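Local coordinates for CELL WALL surface anchor family protein (Streptococcus pneumoniae, PDB 2WW8), which serves as the adhesin of the pneumococcal pilus, probably letting the bacterium recognise and attach to host cells, at residues K792-G797 with F821-G826; T359-M364 with M392-N397; Y204-T209 with L676-R681. One frame throughout, in Å; residues are numbered along the deposited sequence.

Interaction 1. Residues K792-G797 with F821-G826; sequences KNLSDG and FQIVNG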
ATOM      1  N   LYS A 792      77.648  13.432   8.219  1.00 20.97           N
ATOM      2  CA  LYS A 792      76.217  13.147   8.394  1.00 21.53           C
ATOM      3  C   LYS A 792      75.476  13.665   7.157  1.00 21.02           C
ATOM      4  O   LYS A 792      76.091  14.337   6.322  1.00 20.33           O
ATOM      5  CB  LYS A 792      75.701  13.747   9.712  1.00 21.38           C
ATOM      6  CG  LYS A 792      75.489  15.249   9.656  1.00 23.66           C
ATOM      7  CD  LYS A 792      75.714  15.910  11.020  1.00 28.28           C
ATOM      8  CE  LYS A 792      75.303  17.386  10.954  1.00 30.17           C
ATOM      9  NZ  LYS A 792      73.928  17.564  11.558  1.00 32.48           N
ATOM     10  N   ASN A 793      74.189  13.335   7.032  1.00 20.72           N
ATOM     11  CA  ASN A 793      73.369  13.726   5.873  1.00 20.23           C
ATOM     12  C   ASN A 793      73.928  13.221   4.538  1.00 18.87           C
ATOM     13  O   ASN A 793      73.896  13.922   3.526  1.00 16.02           O
ATOM     14  CB  ASN A 793      73.134  15.244   5.808  1.00 20.87           C
ATOM     15  CG  ASN A 793      72.701  15.835   7.140  1.00 23.56           C
ATOM     16  OD1 ASN A 793      71.810  15.319   7.823  1.00 20.50           O
ATOM     17  ND2 ASN A 793      73.348  16.934   7.520  1.00 27.06           N
ATOM     18  N   LEU A 794      74.459  11.999   4.563  1.00 18.46           N
ATOM     19  CA  LEU A 794      75.104  11.418   3.392  1.00 18.56           C
ATOM     20  C   LEU A 794      74.131  10.614   2.527  1.00 18.43           C
ATOM     21  O   LEU A 794      73.462   9.721   3.037  1.00 18.03           O
ATOM     22  CB  LEU A 794      76.268  10.525   3.824  1.00 17.93           C
ATOM     23  CG  LEU A 794      77.487  11.086   4.566  1.00 17.52           C
ATOM     24  CD1 LEU A 794      78.430   9.907   4.757  1.00 13.73           C
ATOM     25  CD2 LEU A 794      78.192  12.241   3.826  1.00 15.40           C
ATOM     26  N   SER A 795      74.087  10.931   1.234  1.00 18.90           N
ATOM     27  CA  SER A 795      73.288  10.204   0.236  1.00 20.38           C
ATOM     28  C   SER A 795      73.815   8.794  -0.009  1.00 20.70           C
ATOM     29  O   SER A 795      74.983   8.482   0.284  1.00 19.61           O
ATOM     30  CB  SER A 795      73.330  10.918  -1.116  1.00 20.06           C
ATOM     31  OG  SER A 795      73.402  12.319  -0.921  1.00 23.52           O
ATOM     32  N   ASP A 796      72.959   7.957  -0.596  1.00 20.26           N
ATOM     33  CA  ASP A 796      73.388   6.611  -0.972  1.00 20.52           C
ATOM     34  C   ASP A 796      74.521   6.588  -2.000  1.00 20.73           C
ATOM     35  O   ASP A 796      74.613   7.488  -2.841  1.00 19.95           O
ATOM     36  CB  ASP A 796      72.191   5.783  -1.431  1.00 20.36           C
ATOM     37  CG  ASP A 796      71.382   5.247  -0.260  1.00 20.53           C
ATOM     38  OD1 ASP A 796      71.467   5.817   0.858  1.00 17.82           O
ATOM     39  OD2 ASP A 796      70.672   4.239  -0.484  1.00 22.16           O
ATOM     40  N   GLY A 797      75.390   5.580  -1.906  1.00 20.73           N
ATOM     41  CA  GLY A 797      76.443   5.373  -2.902  1.00 20.57           C
ATOM     42  C   GLY A 797      77.783   5.035  -2.272  1.00 21.05           C
ATOM     43  O   GLY A 797      77.847   4.733  -1.078  1.00 20.40           O
ATOM     44  N   PHE A 821      83.780   3.004   1.984  1.00 18.09           N
ATOM     45  CA  PHE A 821      82.543   2.454   2.561  1.00 19.10           C
ATOM     46  C   PHE A 821      81.397   2.823   1.629  1.00 19.81           C
ATOM     47  O   PHE A 821      81.603   3.617   0.711  1.00 20.12           O
ATOM     48  CB  PHE A 821      82.275   2.983   3.976  1.00 17.68           C
ATOM     49  CG  PHE A 821      82.125   4.489   4.061  1.00 18.65           C
ATOM     50  CD1 PHE A 821      83.221   5.298   4.354  1.00 15.49           C
ATOM     51  CD2 PHE A 821      80.891   5.108   3.838  1.00 16.74           C
ATOM     52  CE1 PHE A 821      83.081   6.693   4.439  1.00 14.47           C
ATOM     53  CE2 PHE A 821      80.740   6.484   3.920  1.00 13.21           C
ATOM     54  CZ  PHE A 821      81.826   7.282   4.230  1.00 17.42           C
ATOM     55  N   GLN A 822      80.222   2.246   1.885  1.00 20.88           N
ATOM     56  CA  GLN A 822      78.989   2.497   1.154  1.00 21.66           C
ATOM     57  C   GLN A 822      77.865   2.918   2.097  1.00 21.90           C
ATOM     58  O   GLN A 822      77.778   2.451   3.238  1.00 22.20           O
ATOM     59  CB  GLN A 822      78.541   1.203   0.477  1.00 22.70           C
ATOM     60  CG  GLN A 822      78.945   1.086  -0.958  1.00 25.66           C
ATOM     61  CD  GLN A 822      78.028   0.123  -1.698  1.00 29.04           C
ATOM     62  OE1 GLN A 822      77.167   0.526  -2.483  1.00 28.94           O
ATOM     63  NE2 GLN A 822      78.202  -1.162  -1.426  1.00 31.23           N
ATOM     64  N   ILE A 823      76.993   3.801   1.617  1.00 21.65           N
ATOM     65  CA  ILE A 823      75.737   4.103   2.305  1.00 21.40           C
ATOM     66  C   ILE A 823      74.628   3.472   1.431  1.00 21.62           C
ATOM     67  O   ILE A 823      74.521   3.761   0.227  1.00 21.20           O
ATOM     68  CB  ILE A 823      75.523   5.646   2.546  1.00 22.11           C
ATOM     69  CG1 ILE A 823      76.682   6.347   3.284  1.00 20.22           C
ATOM     70  CG2 ILE A 823      74.221   5.907   3.294  1.00 20.98           C
ATOM     71  CD1 ILE A 823      76.884   5.972   4.745  1.00 17.09           C
ATOM     72  N   VAL A 824      73.844   2.575   2.024  1.00 21.33           N
ATOM     73  CA  VAL A 824      72.728   1.905   1.348  1.00 21.66           C
ATOM     74  C   VAL A 824      71.511   1.954   2.263  1.00 21.27           C
ATOM     75  O   VAL A 824      71.588   1.532   3.430  1.00 20.70           O
ATOM     76  CB  VAL A 824      73.035   0.435   0.972  1.00 22.55           C
ATOM     77  CG1 VAL A 824      72.610  -0.528   2.085  1.00 25.32           C
ATOM     78  CG2 VAL A 824      72.292   0.026  -0.294  1.00 20.72           C
ATOM     79  N   ASN A 825      70.402   2.466   1.723  1.00 21.15           N
ATOM     80  CA  ASN A 825      69.183   2.718   2.495  1.00 20.23           C
ATOM     81  C   ASN A 825      69.510   3.514   3.757  1.00 20.70           C
ATOM     82  O   ASN A 825      69.050   3.172   4.846  1.00 20.60           O
ATOM     83  CB  ASN A 825      68.504   1.395   2.833  1.00 19.71           C
ATOM     84  CG  ASN A 825      68.149   0.589   1.587  1.00 19.19           C
ATOM     85  OD1 ASN A 825      67.712   1.130   0.567  1.00 13.56           O
ATOM     86  ND2 ASN A 825      68.332  -0.722   1.670  1.00 19.62           N
ATOM     87  N   GLY A 826      70.345   4.545   3.582  1.00 21.19           N
ATOM     88  CA  GLY A 826      70.873   5.398   4.654  1.00 21.48           C
ATOM     89  C   GLY A 826      71.716   4.742   5.739  1.00 21.94           C
ATOM     90  O   GLY A 826      71.922   5.318   6.804  1.00 22.06           O
TER
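A tight β-hairpin turn in the C-terminal prealbumin-like domain is gripped here by an aspartate from the linker between strands 788-794 and 797-805. Asn825 and Gly826 both have positive phi, in keeping with a type I′ turn, and their backbone amides point at the carboxylate of Asp796. Asp796 OD1 receives Gly826 N at 3.2 Å through its syn lone pair, in a nearly straight bond (162°). Asp796 OD2 takes Asn825 N at 2.8 Å, with the donor standing above the carboxylate plane and a more bent path. CG of Asp796 lies anti to its carbonyl carbon (chi1 -79°), which swings the carboxylate over to the turn.

The next residue joins the sheet: Gly797 N reaches Ile823 O at 2.9 Å, and Ile823 N returns to Gly797 O at 3.0 Å, an antiparallel hydrogen-bonded pair. Gly797 has a phi of 137°, a backbone conformation suited to glycine. Inward, Leu794 CD1 meets Ile823 CD1 at 4.2 Å and reaches the edge of the Phe821 ring, whose plane runs nearly parallel to that of Tyr799. Leu794 also ends a G1 bulge opposite Gly736, where the chain turns a corner and passes from one sheet of the prealbumin-like sandwich to the other.

Interaction 2. Residues T359-M364 with M392-N397; sequences TQKALM and MSYPIN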
ATOM      1  N   THR A 359     -46.351  -7.346 -10.321  1.00 14.87           N
ATOM      2  CA  THR A 359     -45.888  -7.109  -8.945  1.00 13.97           C
ATOM      3  C   THR A 359     -46.240  -8.329  -8.083  1.00 15.58           C
ATOM      4  O   THR A 359     -45.398  -8.791  -7.318  1.00 14.69           O
ATOM      5  CB  THR A 359     -46.631  -5.885  -8.352  1.00 13.70           C
ATOM      6  OG1 THR A 359     -46.421  -4.792  -9.245  1.00 14.71           O
ATOM      7  CG2 THR A 359     -46.027  -5.468  -6.951  1.00 13.30           C
ATOM      8  N   GLN A 360     -47.432  -8.896  -8.262  1.00 12.87           N
ATOM      9  CA  GLN A 360     -47.845 -10.017  -7.412  1.00 14.34           C
ATOM     10  C   GLN A 360     -46.909 -11.207  -7.446  1.00 14.86           C
ATOM     11  O   GLN A 360     -46.592 -11.861  -6.446  1.00 13.01           O
ATOM     12  CB  GLN A 360     -49.231 -10.474  -7.871  1.00 14.10           C
ATOM     13  CG  GLN A 360     -49.812 -11.512  -6.969  1.00 15.12           C
ATOM     14  CD  GLN A 360     -51.217 -11.956  -7.426  1.00 18.19           C
ATOM     15  OE1 GLN A 360     -51.766 -11.541  -8.477  1.00 14.56           O
ATOM     16  NE2 GLN A 360     -51.799 -12.856  -6.590  1.00 15.94           N
ATOM     17  N   LYS A 361     -46.427 -11.482  -8.648  1.00 13.81           N
ATOM     18  CA  LYS A 361     -45.551 -12.615  -8.869  1.00 14.75           C
ATOM     19  C   LYS A 361     -44.199 -12.411  -8.159  1.00 15.36           C
ATOM     20  O   LYS A 361     -43.586 -13.355  -7.621  1.00 14.46           O
ATOM     21  CB  LYS A 361     -45.373 -12.840 -10.397  1.00 15.76           C
ATOM     22  CG  LYS A 361     -44.564 -14.112 -10.791  1.00 13.88           C
ATOM     23  CD  LYS A 361     -44.619 -14.381 -12.333  1.00 15.26           C
ATOM     24  CE  LYS A 361     -44.175 -15.856 -12.606  1.00 14.31           C
ATOM     25  NZ  LYS A 361     -44.235 -16.184 -14.061  1.00 17.01           N
ATOM     26  N   ALA A 362     -43.751 -11.169  -8.138  1.00 14.75           N
ATOM     27  CA  ALA A 362     -42.530 -10.833  -7.455  1.00 15.28           C
ATOM     28  C   ALA A 362     -42.696 -10.974  -5.944  1.00 14.04           C
ATOM     29  O   ALA A 362     -41.803 -11.496  -5.303  1.00 13.51           O
ATOM     30  CB  ALA A 362     -42.156  -9.369  -7.770  1.00 14.63           C
ATOM     31  N   LEU A 363     -43.783 -10.437  -5.391  1.00 14.22           N
ATOM     32  CA  LEU A 363     -44.079 -10.562  -3.960  1.00 15.43           C
ATOM     33  C   LEU A 363     -44.189 -12.058  -3.618  1.00 13.98           C
ATOM     34  O   LEU A 363     -43.689 -12.504  -2.584  1.00 12.10           O
ATOM     35  CB  LEU A 363     -45.387  -9.811  -3.649  1.00 16.03           C
ATOM     36  CG  LEU A 363     -45.296  -8.287  -3.660  1.00 16.50           C
ATOM     37  CD1 LEU A 363     -46.733  -7.685  -3.645  1.00 17.13           C
ATOM     38  CD2 LEU A 363     -44.412  -7.705  -2.534  1.00 14.36           C
ATOM     39  N   MET A 364     -44.848 -12.844  -4.472  1.00 13.53           N
ATOM     40  CA  MET A 364     -44.879 -14.292  -4.290  1.00 15.39           C
ATOM     41  C   MET A 364     -43.538 -14.993  -4.190  1.00 16.49           C
ATOM     42  O   MET A 364     -43.369 -15.861  -3.329  1.00 14.71           O
ATOM     43  CB  MET A 364     -45.771 -15.042  -5.298  1.00 15.98           C
ATOM     44  CG  MET A 364     -47.205 -14.665  -5.183  1.00 14.21           C
ATOM     45  SD  MET A 364     -48.174 -15.092  -6.653  1.00 16.26           S
ATOM     46  CE  MET A 364     -47.783 -16.879  -6.857  1.00 12.63           C
ATOM     47  N   MET A 392     -50.342  -6.362 -14.402  1.00 12.95           N
ATOM     48  CA  MET A 392     -50.664  -7.754 -14.502  1.00 12.70           C
ATOM     49  C   MET A 392     -50.991  -8.311 -13.110  1.00 14.18           C
ATOM     50  O   MET A 392     -50.465  -7.805 -12.111  1.00 14.72           O
ATOM     51  CB  MET A 392     -49.411  -8.506 -15.017  1.00 11.63           C
ATOM     52  CG  MET A 392     -49.190  -8.100 -16.476  1.00 13.40           C
ATOM     53  SD  MET A 392     -47.728  -8.906 -17.231  1.00 17.38           S
ATOM     54  CE  MET A 392     -48.315 -10.577 -17.478  1.00 18.37           C
ATOM     55  N   SER A 393     -51.784  -9.368 -13.035  1.00 12.95           N
ATOM     56  CA  SER A 393     -52.056  -9.977 -11.718  1.00 12.63           C
ATOM     57  C   SER A 393     -52.555 -11.400 -12.012  1.00 14.82           C
ATOM     58  O   SER A 393     -52.953 -11.703 -13.158  1.00 15.32           O
ATOM     59  CB  SER A 393     -53.149  -9.149 -10.985  1.00 13.27           C
ATOM     60  OG  SER A 393     -54.298  -8.985 -11.810  1.00 14.16           O
ATOM     61  N   TYR A 394     -52.563 -12.279 -11.012  1.00 13.79           N
ATOM     62  CA  TYR A 394     -53.209 -13.600 -11.141  1.00 13.54           C
ATOM     63  C   TYR A 394     -54.704 -13.463 -10.869  1.00 12.24           C
ATOM     64  O   TYR A 394     -55.089 -12.656 -10.053  1.00 14.01           O
ATOM     65  CB  TYR A 394     -52.618 -14.632 -10.190  1.00 12.29           C
ATOM     66  CG  TYR A 394     -51.222 -15.104 -10.607  1.00 12.48           C
ATOM     67  CD1 TYR A 394     -51.021 -15.886 -11.733  1.00 14.46           C
ATOM     68  CD2 TYR A 394     -50.139 -14.865  -9.782  1.00 16.19           C
ATOM     69  CE1 TYR A 394     -49.755 -16.362 -12.080  1.00 11.08           C
ATOM     70  CE2 TYR A 394     -48.887 -15.356 -10.065  1.00 15.32           C
ATOM     71  CZ  TYR A 394     -48.699 -16.091 -11.215  1.00 15.63           C
ATOM     72  OH  TYR A 394     -47.419 -16.487 -11.501  1.00 11.68           O
ATOM     73  N   PRO A 395     -55.544 -14.223 -11.578  1.00 12.91           N
ATOM     74  CA  PRO A 395     -56.998 -14.143 -11.417  1.00 13.54           C
ATOM     75  C   PRO A 395     -57.411 -14.798 -10.073  1.00 14.46           C
ATOM     76  O   PRO A 395     -56.845 -15.818  -9.664  1.00 13.11           O
ATOM     77  CB  PRO A 395     -57.549 -14.948 -12.623  1.00 13.21           C
ATOM     78  CG  PRO A 395     -56.483 -15.980 -12.912  1.00 12.31           C
ATOM     79  CD  PRO A 395     -55.159 -15.227 -12.589  1.00 14.30           C
ATOM     80  N   ILE A 396     -58.394 -14.194  -9.421  1.00 13.78           N
ATOM     81  CA  ILE A 396     -59.095 -14.793  -8.316  1.00 14.50           C
ATOM     82  C   ILE A 396     -59.949 -15.905  -8.951  1.00 16.77           C
ATOM     83  O   ILE A 396     -60.535 -15.730 -10.056  1.00 15.93           O
ATOM     84  CB  ILE A 396     -59.941 -13.718  -7.698  1.00 14.93           C
ATOM     85  CG1 ILE A 396     -58.982 -12.627  -7.191  1.00 13.29           C
ATOM     86  CG2 ILE A 396     -60.935 -14.283  -6.621  1.00 11.65           C
ATOM     87  CD1 ILE A 396     -59.690 -11.372  -6.681  1.00 12.09           C
ATOM     88  N   ASN A 397     -59.981 -17.048  -8.258  1.00 15.97           N
ATOM     89  CA  ASN A 397     -60.554 -18.281  -8.814  1.00 15.46           C
ATOM     90  C   ASN A 397     -62.070 -18.332  -8.611  1.00 15.16           C
ATOM     91  O   ASN A 397     -62.555 -19.149  -7.854  1.00 14.44           O
ATOM     92  CB  ASN A 397     -59.812 -19.495  -8.223  1.00 15.18           C
ATOM     93  CG  ASN A 397     -60.338 -20.828  -8.718  1.00 16.07           C
ATOM     94  OD1 ASN A 397     -60.644 -20.966  -9.875  1.00 14.31           O
ATOM     95  ND2 ASN A 397     -60.504 -21.791  -7.830  1.00 16.30           N
TER
HETATM   96  O   HOH W   1     -49.560  -7.779  -9.671  1.00 17.20           O
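The ring of Tyr394 meets helix 359-373 along its CD2-CE2 side. At that edge, close to the ring plane, stands the carboxamide of Gln360, its CD 3.9 Å from Tyr394 CD2 and its plane turned 74° from the ring. Met364 approaches obliquely, SD lying 3.5 Å from Tyr394 CE2 in a Met-aromatic contact, and its chain bends at chi3 (53°) so that CE also touches CE2. Phe358, just before the helix segment, meets the same ring with its plane inclined by about 60°.

Gln360 does more than flank the tyrosine. Its chain is extended, with CG anti to the backbone N, and so carries OE1 across to Tyr394 N at 2.8 Å. That bond is straight at hydrogen, although the donor sits above the carbonyl plane. Beside it, a water accepts from Gln360 N and donates to Met392 O at 2.6 Å, joining an amide of the first helical turn to the weakly bonded strand 392-393.

The parallel five-stranded sheet flanked by helices, together with the magnesium site of Ser234, Ser236 and Asp387, is consistent with an integrin-I-like (von Willebrand factor A) domain. The 392-397 segment follows strand 379-386 and Asp387, while the helix carries Asp367, a ligand of a calcium ion about 9 Å from the Met364 side chain. Tyr522 of helix 516-526 packs on both Gln360 and Met364.

At the far end of the ring, the extended Lys361 runs past the phenol, CE 3.5 Å from Tyr394 OH. Glu437 takes both polar tips: one carboxylate oxygen is hydrogen-bonded to Tyr394 OH, the other forms a salt bridge with Lys361 NZ, an ammonium that probably favours the ionised acid.

Interaction 3. Residues Y204-T209 with L676-R681; sequences YGIELT and LTYNVR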
ATOM      1  N   TYR A 204      15.022   9.229   6.607  1.00 15.47           N
ATOM      2  CA  TYR A 204      13.905   8.513   5.971  1.00 14.25           C
ATOM      3  C   TYR A 204      12.588   9.156   6.310  1.00 14.23           C
ATOM      4  O   TYR A 204      12.397   9.746   7.402  1.00 14.74           O
ATOM      5  CB  TYR A 204      13.856   7.083   6.524  1.00 12.97           C
ATOM      6  CG  TYR A 204      15.141   6.289   6.291  1.00 12.78           C
ATOM      7  CD1 TYR A 204      16.232   6.415   7.144  1.00 14.49           C
ATOM      8  CD2 TYR A 204      15.261   5.462   5.185  1.00 13.44           C
ATOM      9  CE1 TYR A 204      17.414   5.682   6.920  1.00 16.17           C
ATOM     10  CE2 TYR A 204      16.407   4.724   4.963  1.00 15.94           C
ATOM     11  CZ  TYR A 204      17.483   4.841   5.816  1.00 16.34           C
ATOM     12  OH  TYR A 204      18.629   4.085   5.538  1.00 22.58           O
ATOM     13  N   GLY A 205      11.657   8.984   5.374  1.00 14.96           N
ATOM     14  CA  GLY A 205      10.269   9.320   5.659  1.00 16.13           C
ATOM     15  C   GLY A 205       9.454   8.120   6.138  1.00 17.07           C
ATOM     16  O   GLY A 205       9.579   7.034   5.550  1.00 17.88           O
ATOM     17  N   ILE A 206       8.615   8.337   7.155  1.00 15.62           N
ATOM     18  CA  ILE A 206       7.819   7.301   7.767  1.00 16.28           C
ATOM     19  C   ILE A 206       6.350   7.645   7.498  1.00 16.23           C
ATOM     20  O   ILE A 206       5.956   8.803   7.601  1.00 15.70           O
ATOM     21  CB  ILE A 206       8.017   7.251   9.307  1.00 15.13           C
ATOM     22  CG1 ILE A 206       9.503   7.108   9.661  1.00 16.41           C
ATOM     23  CG2 ILE A 206       7.326   6.019   9.843  1.00 15.98           C
ATOM     24  CD1 ILE A 206      10.111   5.845   9.141  1.00 11.88           C
ATOM     25  N   GLU A 207       5.562   6.621   7.187  1.00 16.25           N
ATOM     26  CA  GLU A 207       4.122   6.748   6.951  1.00 14.93           C
ATOM     27  C   GLU A 207       3.355   5.735   7.799  1.00 15.22           C
ATOM     28  O   GLU A 207       3.699   4.547   7.764  1.00 16.28           O
ATOM     29  CB  GLU A 207       3.847   6.468   5.458  1.00 15.29           C
ATOM     30  CG  GLU A 207       2.352   6.407   5.073  1.00 14.35           C
ATOM     31  CD  GLU A 207       2.191   5.598   3.794  1.00 22.00           C
ATOM     32  OE1 GLU A 207       2.074   4.326   3.839  1.00 18.44           O
ATOM     33  OE2 GLU A 207       2.212   6.294   2.752  1.00 22.55           O
ATOM     34  N   LEU A 208       2.283   6.184   8.461  1.00 15.66           N
ATOM     35  CA  LEU A 208       1.312   5.390   9.240  1.00 16.76           C
ATOM     36  C   LEU A 208      -0.041   5.694   8.625  1.00 17.08           C
ATOM     37  O   LEU A 208      -0.295   6.844   8.280  1.00 14.49           O
ATOM     38  CB  LEU A 208       1.286   5.801  10.721  1.00 18.59           C
ATOM     39  CG  LEU A 208       2.394   5.255  11.626  1.00 19.30           C
ATOM     40  CD1 LEU A 208       3.751   5.884  11.309  1.00 15.52           C
ATOM     41  CD2 LEU A 208       1.987   5.442  13.104  1.00 17.74           C
ATOM     42  N   THR A 209      -0.862   4.652   8.462  1.00 16.51           N
ATOM     43  CA  THR A 209      -2.231   4.849   8.043  1.00 16.35           C
ATOM     44  C   THR A 209      -3.155   4.029   8.956  1.00 16.85           C
ATOM     45  O   THR A 209      -2.703   3.057   9.573  1.00 16.31           O
ATOM     46  CB  THR A 209      -2.496   4.471   6.578  1.00 15.70           C
ATOM     47  OG1 THR A 209      -2.556   3.046   6.415  1.00 17.71           O
ATOM     48  CG2 THR A 209      -1.487   5.074   5.602  1.00 12.91           C
ATOM     49  N   LEU A 676      -0.462   9.634   8.350  1.00 15.57           N
ATOM     50  CA  LEU A 676       0.465  10.498   9.043  1.00 15.74           C
ATOM     51  C   LEU A 676       1.844  10.296   8.389  1.00 16.83           C
ATOM     52  O   LEU A 676       2.256   9.160   8.154  1.00 15.97           O
ATOM     53  CB  LEU A 676       0.571  10.107  10.511  1.00 14.86           C
ATOM     54  CG  LEU A 676       1.740  10.713  11.302  1.00 15.34           C
ATOM     55  CD1 LEU A 676       1.552  12.190  11.592  1.00 15.44           C
ATOM     56  CD2 LEU A 676       1.954  10.002  12.651  1.00 13.61           C
ATOM     57  N   THR A 677       2.559  11.369   8.055  1.00 15.87           N
ATOM     58  CA  THR A 677       3.959  11.173   7.628  1.00 16.43           C
ATOM     59  C   THR A 677       4.887  12.046   8.470  1.00 15.50           C
ATOM     60  O   THR A 677       4.417  13.056   9.011  1.00 15.61           O
ATOM     61  CB  THR A 677       4.228  11.476   6.146  1.00 14.91           C
ATOM     62  OG1 THR A 677       4.048  12.874   5.931  1.00 17.71           O
ATOM     63  CG2 THR A 677       3.375  10.671   5.161  1.00 15.94           C
ATOM     64  N   TYR A 678       6.165  11.654   8.619  1.00 14.44           N
ATOM     65  CA  TYR A 678       7.129  12.467   9.312  1.00 15.01           C
ATOM     66  C   TYR A 678       8.501  11.892   8.917  1.00 15.29           C
ATOM     67  O   TYR A 678       8.604  10.850   8.290  1.00 15.81           O
ATOM     68  CB  TYR A 678       6.916  12.511  10.851  1.00 14.81           C
ATOM     69  CG  TYR A 678       6.926  11.136  11.503  1.00 20.11           C
ATOM     70  CD1 TYR A 678       5.741  10.369  11.627  1.00 16.63           C
ATOM     71  CD2 TYR A 678       8.127  10.559  11.928  1.00 16.61           C
ATOM     72  CE1 TYR A 678       5.765   9.088  12.204  1.00 17.29           C
ATOM     73  CE2 TYR A 678       8.159   9.286  12.533  1.00 16.17           C
ATOM     74  CZ  TYR A 678       6.988   8.555  12.655  1.00 18.92           C
ATOM     75  OH  TYR A 678       7.047   7.302  13.254  1.00 13.30           O
ATOM     76  N   ASN A 679       9.568  12.574   9.308  1.00 14.46           N
ATOM     77  CA  ASN A 679      10.902  12.187   8.901  1.00 15.84           C
ATOM     78  C   ASN A 679      11.695  11.835  10.134  1.00 15.01           C
ATOM     79  O   ASN A 679      11.455  12.439  11.186  1.00 14.26           O
ATOM     80  CB  ASN A 679      11.564  13.336   8.131  1.00 14.82           C
ATOM     81  CG  ASN A 679      10.869  13.595   6.798  1.00 18.23           C
ATOM     82  OD1 ASN A 679      10.563  12.667   6.025  1.00 17.68           O
ATOM     83  ND2 ASN A 679      10.620  14.864   6.509  1.00 16.88           N
ATOM     84  N   VAL A 680      12.582  10.842   9.985  1.00 14.45           N
ATOM     85  CA  VAL A 680      13.519  10.453  11.046  1.00 14.56           C
ATOM     86  C   VAL A 680      14.926  10.329  10.489  1.00 14.81           C
ATOM     87  O   VAL A 680      15.145  10.227   9.282  1.00 14.37           O
ATOM     88  CB  VAL A 680      13.170   9.128  11.757  1.00 15.90           C
ATOM     89  CG1 VAL A 680      11.701   9.155  12.294  1.00 13.22           C
ATOM     90  CG2 VAL A 680      13.392   7.956  10.766  1.00 16.12           C
ATOM     91  N   ARG A 681      15.851  10.300  11.438  1.00 14.66           N
ATOM     92  CA  ARG A 681      17.246  10.133  11.169  1.00 15.49           C
ATOM     93  C   ARG A 681      17.833   9.192  12.231  1.00 16.60           C
ATOM     94  O   ARG A 681      17.609   9.353  13.455  1.00 16.35           O
ATOM     95  CB  ARG A 681      17.921  11.511  11.256  1.00 14.33           C
ATOM     96  CG  ARG A 681      19.405  11.491  10.802  1.00 16.11           C
ATOM     97  CD  ARG A 681      20.036  12.874  10.962  1.00 16.11           C
ATOM     98  NE  ARG A 681      21.415  12.832  10.484  1.00 19.80           N
ATOM     99  CZ  ARG A 681      22.473  12.687  11.274  1.00 20.12           C
ATOM    100  NH1 ARG A 681      22.319  12.564  12.590  1.00 18.91           N
ATOM    101  NH2 ARG A 681      23.695  12.654  10.750  1.00 23.35           N
TER
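Ile206 sits on the ring of Tyr678, its CB over one face at 3.9 Å from the ring centroid and offset toward the rim, a CH-pi contact. The two residues form a directly opposed, hydrogen-bonded pair of antiparallel strands: strand 673-682, from the Ig-like region, lies beside strand 203-218, far earlier in the chain. CG of Tyr678 takes the crowded position between the backbone N and the carbonyl carbon (chi1 57°), and this tilts the ring, as it rises from the sheet, over toward the partner strand, so that its face meets Ile206. Ile206 CG2 then reaches the phenol end, 3.7 Å from Tyr678 OH, while CG1 leans the other way to Val680 CG1 at 4.0 Å. Leu208 CD1 approaches the ring obliquely, at 3.9 Å from Tyr678 CE1. The phenol of Tyr678 is hydrogen-bonded to Asp600, so the polar tip of this largely apolar face has its own partner; Ile193 of strand 187-196 also packs on Ile206.

Main-chain bonds hold the strands in register from Tyr204-Val680 through to Leu208-Leu676. Three hydrogen-bonded pairs contribute two bonds each, among them Ile206 N to Tyr678 O at 2.8 Å, nearly along the C=O axis. Its return bond, Tyr678 N to Ile206 O, is more bent (149°).

Glu207, Thr677 and Asn679 point to the opposite face, which is polar. The extended chain of Glu207 leads its carboxylate away from the neighbouring strand to a salt bridge with Arg192, and Thr677 OG1 is hydrogen-bonded to Thr622 OG1. Facing Asn679 is Gly205, and with no side chain there Asn679 OD1 comes within 3.4 Å of Gly205 CA; it also makes a weak hydrogen bond to Asn197 ND2.

In the fold
From the N terminus the chain passes through a first prealbumin-like domain and further strands before strand 203-218, where interaction 3 opens at 204-209. It closes at 676-681, after a loop of 466 residues that includes the magnesium site and the five-stranded parallel sheet. Interaction 2 lies within that excursion and joins 359-364 to 392-397 across a shorter loop, about 64 Å from interaction 3 between centres. The Ig-like region thus appears to be completed by strands from before and after the inserted domain. Interaction 1 follows in series, a local closure of 23 residues in the C-terminal domain. Interactions 1 and 2 lie on opposite sides of the chain's centre, their centres about 127 Å apart.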